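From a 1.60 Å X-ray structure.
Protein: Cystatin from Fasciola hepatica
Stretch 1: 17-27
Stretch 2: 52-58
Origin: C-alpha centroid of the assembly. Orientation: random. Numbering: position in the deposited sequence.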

ATOM      1  N   VAL A  17       0.837   1.186  10.279  1.00 21.39           N
ATOM      2  CA  VAL A  17       0.236  -0.160  10.064  1.00 22.55           C
ATOM      3  C   VAL A  17       0.647  -0.684   8.685  1.00 21.19           C
ATOM      4  O   VAL A  17       1.116  -1.818   8.593  1.00 20.11           O
ATOM      5  CB  VAL A  17      -1.296  -0.089  10.262  1.00 26.95           C
ATOM      6  CG1 VAL A  17      -2.034  -1.302   9.724  1.00 27.94           C
ATOM      7  CG2 VAL A  17      -1.636   0.109  11.734  1.00 28.88           C
ATOM      8  N   PHE A  18       0.502   0.139   7.652  1.00 20.80           N
ATOM      9  CA  PHE A  18       0.561  -0.292   6.230  1.00 20.23           C
ATOM     10  C   PHE A  18       1.990  -0.258   5.697  1.00 19.83           C
ATOM     11  O   PHE A  18       2.289  -1.102   4.867  1.00 22.50           O
ATOM     12  CB  PHE A  18      -0.356   0.559   5.348  1.00 19.23           C
ATOM     13  CG  PHE A  18      -1.820   0.397   5.679  1.00 20.97           C
ATOM     14  CD1 PHE A  18      -2.437  -0.837   5.564  1.00 22.80           C
ATOM     15  CD2 PHE A  18      -2.565   1.471   6.143  1.00 19.83           C
ATOM     16  CE1 PHE A  18      -3.778  -0.991   5.908  1.00 24.15           C
ATOM     17  CE2 PHE A  18      -3.908   1.328   6.454  1.00 21.97           C
ATOM     18  CZ  PHE A  18      -4.522   0.105   6.320  1.00 23.65           C
ATOM     19  N   GLN A  19       2.856   0.651   6.153  1.00 19.97           N
ATOM     20  CA  GLN A  19       4.214   0.760   5.558  1.00 19.56           C
ATOM     21  C   GLN A  19       4.958  -0.559   5.757  1.00 18.41           C
ATOM     22  O   GLN A  19       5.521  -1.055   4.788  1.00 17.99           O
ATOM     23  CB  GLN A  19       4.995   1.980   6.045  1.00 19.70           C
ATOM     24  CG  GLN A  19       6.335   2.155   5.335  1.00 19.84           C
ATOM     25  CD  GLN A  19       7.512   1.375   5.871  1.00 19.98           C
ATOM     26  OE1 GLN A  19       7.414   0.474   6.709  1.00 21.27           O
ATOM     27  NE2 GLN A  19       8.681   1.747   5.379  1.00 19.58           N
ATOM     28  N   PRO A  20       5.019  -1.193   6.954  1.00 20.11           N
ATOM     29  CA  PRO A  20       5.713  -2.481   7.090  1.00 20.28           C
ATOM     30  C   PRO A  20       5.056  -3.650   6.344  1.00 21.38           C
ATOM     31  O   PRO A  20       5.775  -4.528   5.912  1.00 23.40           O
ATOM     32  CB  PRO A  20       5.633  -2.808   8.586  1.00 20.45           C
ATOM     33  CG  PRO A  20       5.452  -1.448   9.229  1.00 20.15           C
ATOM     34  CD  PRO A  20       4.573  -0.686   8.268  1.00 20.27           C
ATOM     35  N   MET A  21       3.727  -3.641   6.202  1.00 21.38           N
ATOM     36  CA  MET A  21       3.002  -4.677   5.420  1.00 23.25           C
ATOM     37  C   MET A  21       3.433  -4.566   3.956  1.00 20.73           C
ATOM     38  O   MET A  21       3.678  -5.592   3.321  1.00 19.65           O
ATOM     39  CB  MET A  21       1.487  -4.494   5.470  1.00 26.32           C
ATOM     40  CG  MET A  21       0.843  -4.778   6.794  1.00 33.81           C
ATOM     41  SD  MET A  21      -0.960  -4.649   6.587  1.00 35.08           S
ATOM     42  CE  MET A  21      -1.459  -4.311   8.270  1.00 34.58           C
ATOM     43  N   ILE A  22       3.493  -3.353   3.429  1.00 19.67           N
ATOM     44  CA  ILE A  22       3.817  -3.116   1.991  1.00 19.27           C
ATOM     45  C   ILE A  22       5.286  -3.453   1.735  1.00 20.92           C
ATOM     46  O   ILE A  22       5.569  -4.078   0.688  1.00 20.51           O
ATOM     47  CB  ILE A  22       3.408  -1.708   1.543  1.00 20.29           C
ATOM     48  CG1 ILE A  22       1.892  -1.548   1.685  1.00 20.73           C
ATOM     49  CG2 ILE A  22       3.886  -1.436   0.131  1.00 18.77           C
ATOM     50  CD1 ILE A  22       1.376  -0.160   1.394  1.00 22.45           C
ATOM     51  N   LEU A  23       6.170  -3.105   2.667  1.00 19.25           N
ATOM     52  CA  LEU A  23       7.618  -3.378   2.560  1.00 20.34           C
ATOM     53  C   LEU A  23       7.803  -4.889   2.513  1.00 20.00           C
ATOM     54  O   LEU A  23       8.478  -5.376   1.590  1.00 19.69           O
ATOM     55  CB  LEU A  23       8.326  -2.801   3.780  1.00 20.93           C
ATOM     56  CG  LEU A  23       9.834  -3.052   3.888  1.00 23.57           C
ATOM     57  CD1 LEU A  23      10.551  -2.818   2.568  1.00 24.04           C
ATOM     58  CD2 LEU A  23      10.437  -2.159   4.969  1.00 24.21           C
ATOM     59  N   SER A  24       7.197  -5.580   3.480  1.00 18.73           N
ATOM     60  CA  SER A  24       7.270  -7.054   3.593  1.00 20.96           C
ATOM     61  C   SER A  24       6.832  -7.690   2.268  1.00 19.78           C
ATOM     62  O   SER A  24       7.533  -8.574   1.802  1.00 22.69           O
ATOM     63  CB  SER A  24       6.477  -7.568   4.745  1.00 20.70           C
ATOM     64  OG  SER A  24       6.339  -8.962   4.610  1.00 23.12           O
ATOM     65  N   LYS A  25       5.735  -7.218   1.668  1.00 20.31           N
ATOM     66  CA  LYS A  25       5.190  -7.738   0.379  1.00 21.39           C
ATOM     67  C   LYS A  25       6.204  -7.510  -0.743  1.00 20.90           C
ATOM     68  O   LYS A  25       6.509  -8.471  -1.464  1.00 20.42           O
ATOM     69  CB  LYS A  25       3.894  -7.031  -0.019  1.00 22.21           C
ATOM     70  CG  LYS A  25       3.173  -7.644  -1.211  1.00 23.80           C
ATOM     71  CD  LYS A  25       3.009  -9.140  -1.125  1.00 25.26           C
ATOM     72  CE  LYS A  25       2.272  -9.708  -2.322  1.00 29.76           C
ATOM     73  NZ  LYS A  25       0.864 -10.016  -1.976  1.00 30.75           N
ATOM     74  N   LEU A  26       6.734  -6.291  -0.867  1.00 19.33           N
ATOM     75  CA  LEU A  26       7.735  -5.970  -1.912  1.00 21.46           C
ATOM     76  C   LEU A  26       8.997  -6.822  -1.696  1.00 21.14           C
ATOM     77  O   LEU A  26       9.561  -7.319  -2.709  1.00 23.33           O
ATOM     78  CB  LEU A  26       8.041  -4.475  -1.900  1.00 21.21           C
ATOM     79  CG  LEU A  26       6.974  -3.577  -2.522  1.00 22.82           C
ATOM     80  CD1 LEU A  26       7.274  -2.126  -2.205  1.00 23.80           C
ATOM     81  CD2 LEU A  26       6.867  -3.806  -4.021  1.00 23.93           C
ATOM     82  N   LEU A  27       9.395  -7.037  -0.440  1.00 22.68           N
ATOM     83  CA  LEU A  27      10.602  -7.834  -0.082  1.00 23.58           C
ATOM     84  C   LEU A  27      10.384  -9.313  -0.443  1.00 25.10           C
ATOM     85  O   LEU A  27      11.256  -9.917  -1.133  1.00 24.58           O
ATOM     86  CB  LEU A  27      10.927  -7.649   1.402  1.00 26.12           C
ATOM     87  CG  LEU A  27      12.204  -8.348   1.864  1.00 27.81           C
ATOM     88  CD1 LEU A  27      13.438  -7.820   1.118  1.00 28.27           C
ATOM     89  CD2 LEU A  27      12.384  -8.188   3.363  1.00 30.18           C
ATOM     90  N   ASN A  52     -10.627  -0.889   0.777  1.00 21.13           N
ATOM     91  CA  ASN A  52      -9.443  -0.974  -0.105  1.00 21.17           C
ATOM     92  C   ASN A  52      -8.657   0.323   0.047  1.00 21.44           C
ATOM     93  O   ASN A  52      -9.244   1.431  -0.130  1.00 18.47           O
ATOM     94  CB  ASN A  52      -9.827  -1.254  -1.552  1.00 22.89           C
ATOM     95  CG  ASN A  52     -10.038  -2.726  -1.817  1.00 24.97           C
ATOM     96  OD1 ASN A  52      -9.442  -3.563  -1.156  1.00 22.71           O
ATOM     97  ND2 ASN A  52     -10.813  -3.043  -2.841  1.00 26.11           N
ATOM     98  N   TYR A  53      -7.403   0.182   0.473  1.00 20.18           N
ATOM     99  CA  TYR A  53      -6.417   1.288   0.529  1.00 20.66           C
ATOM    100  C   TYR A  53      -5.461   1.107  -0.640  1.00 20.26           C
ATOM    101  O   TYR A  53      -4.679   0.167  -0.604  1.00 20.77           O
ATOM    102  CB  TYR A  53      -5.633   1.291   1.834  1.00 20.30           C
ATOM    103  CG  TYR A  53      -6.449   1.582   3.054  1.00 21.44           C
ATOM    104  CD1 TYR A  53      -7.134   0.563   3.699  1.00 23.55           C
ATOM    105  CD2 TYR A  53      -6.507   2.862   3.590  1.00 24.22           C
ATOM    106  CE1 TYR A  53      -7.893   0.822   4.827  1.00 25.75           C
ATOM    107  CE2 TYR A  53      -7.256   3.129   4.719  1.00 24.52           C
ATOM    108  CZ  TYR A  53      -7.951   2.105   5.345  1.00 25.88           C
ATOM    109  OH  TYR A  53      -8.663   2.337   6.497  1.00 29.22           O
ATOM    110  N   LYS A  54      -5.540   1.990  -1.625  1.00 19.95           N
ATOM    111  CA  LYS A  54      -4.576   2.028  -2.746  1.00 21.74           C
ATOM    112  C   LYS A  54      -3.501   3.067  -2.445  1.00 21.71           C
ATOM    113  O   LYS A  54      -3.779   4.310  -2.477  1.00 22.05           O
ATOM    114  CB  LYS A  54      -5.261   2.362  -4.063  1.00 24.33           C
ATOM    115  CG  LYS A  54      -4.372   2.165  -5.276  1.00 26.77           C
ATOM    116  CD  LYS A  54      -4.833   3.006  -6.418  1.00 32.59           C
ATOM    117  CE  LYS A  54      -6.162   2.566  -6.970  1.00 36.01           C
ATOM    118  NZ  LYS A  54      -6.705   3.592  -7.888  1.00 38.84           N
ATOM    119  N   PHE A  55      -2.305   2.560  -2.201  1.00 20.18           N
ATOM    120  CA  PHE A  55      -1.087   3.349  -1.918  1.00 20.76           C
ATOM    121  C   PHE A  55      -0.267   3.529  -3.189  1.00 22.22           C
ATOM    122  O   PHE A  55      -0.117   2.601  -3.969  1.00 22.83           O
ATOM    123  CB  PHE A  55      -0.277   2.619  -0.863  1.00 21.05           C
ATOM    124  CG  PHE A  55      -0.945   2.675   0.476  1.00 22.09           C
ATOM    125  CD1 PHE A  55      -0.898   3.848   1.223  1.00 22.27           C
ATOM    126  CD2 PHE A  55      -1.604   1.565   0.987  1.00 23.23           C
ATOM    127  CE1 PHE A  55      -1.489   3.901   2.473  1.00 21.17           C
ATOM    128  CE2 PHE A  55      -2.193   1.622   2.246  1.00 23.21           C
ATOM    129  CZ  PHE A  55      -2.133   2.789   2.976  1.00 23.16           C
ATOM    130  N   LYS A  56       0.290   4.722  -3.360  1.00 24.02           N
ATOM    131  CA  LYS A  56       1.475   4.940  -4.214  1.00 23.23           C
ATOM    132  C   LYS A  56       2.685   5.053  -3.280  1.00 22.01           C
ATOM    133  O   LYS A  56       2.659   5.921  -2.392  1.00 21.41           O
ATOM    134  CB  LYS A  56       1.278   6.195  -5.054  1.00 27.90           C
ATOM    135  CG  LYS A  56       2.321   6.379  -6.135  1.00 32.22           C
ATOM    136  CD  LYS A  56       2.036   7.576  -7.009  1.00 38.70           C
ATOM    137  CE  LYS A  56       3.277   8.091  -7.706  1.00 41.49           C
ATOM    138  NZ  LYS A  56       3.091   8.107  -9.177  1.00 46.67           N
ATOM    139  N   VAL A  57       3.668   4.175  -3.458  1.00 20.48           N
ATOM    140  CA  VAL A  57       4.861   4.053  -2.574  1.00 21.23           C
ATOM    141  C   VAL A  57       6.109   4.341  -3.415  1.00 20.94           C
ATOM    142  O   VAL A  57       6.121   3.987  -4.601  1.00 20.43           O
ATOM    143  CB  VAL A  57       4.899   2.684  -1.868  1.00 21.59           C
ATOM    144  CG1 VAL A  57       3.578   2.404  -1.155  1.00 22.30           C
ATOM    145  CG2 VAL A  57       5.250   1.527  -2.799  1.00 22.59           C
ATOM    146  N   SER A  58       7.108   4.961  -2.790  1.00 21.13           N
ATOM    147  CA  SER A  58       8.404   5.355  -3.401  1.00 22.68           C
ATOM    148  C   SER A  58       9.554   4.722  -2.615  1.00 22.08           C
ATOM    149  O   SER A  58       9.530   4.756  -1.368  1.00 21.65           O
ATOM    150  CB  SER A  58       8.554   6.847  -3.426  1.00 26.71           C
ATOM    151  OG  SER A  58       9.844   7.187  -3.874  1.00 28.94           O
TER

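A helix (17-27) lies across a strand (52-58) at 68°, their axes 10.9 Å apart at closest approach, and side chains alone make the contact, burying 277 Å² without a hydrogen bond between them. The periodicities match. Phe18, Ile22 and Leu26, spaced four apart, recur on one side of the helix, while Tyr53, Phe55 and Val57 alternate along the strand; all six direct their CA-to-CB bonds toward the other stretch.

Buried Phe18 covers the most surface. CZ of Phe18 lies 3.7 Å from CD1 of Tyr53, over one face of the tyrosine ring, and CD2 of Phe18 3.5 Å from CZ of Phe55, at that ring's edge. Both ring pairs are oblique, with planes at 39° and 48°. A broad, apolar ring suits this place because it touches two rings at once. Tyr53, partly exposed, offers ring carbons; its hydroxyl lies beyond the contact.

Phe55, buried like Phe18, uses its apolar ring to join successive helical turns: its CD2 packs 3.5 Å from CD1 of Ile22. Buried Ile22 suits a place between ring and valine, its CG2 4.1 Å and its CD1 4.2 Å from CG1 of Val57. Val57, compact and buried, brings CG2 within 4.4 Å of Ile22 CG2 and 4.2 Å of Leu26 CD1, where buried Leu26 adds a lighter apolar contact.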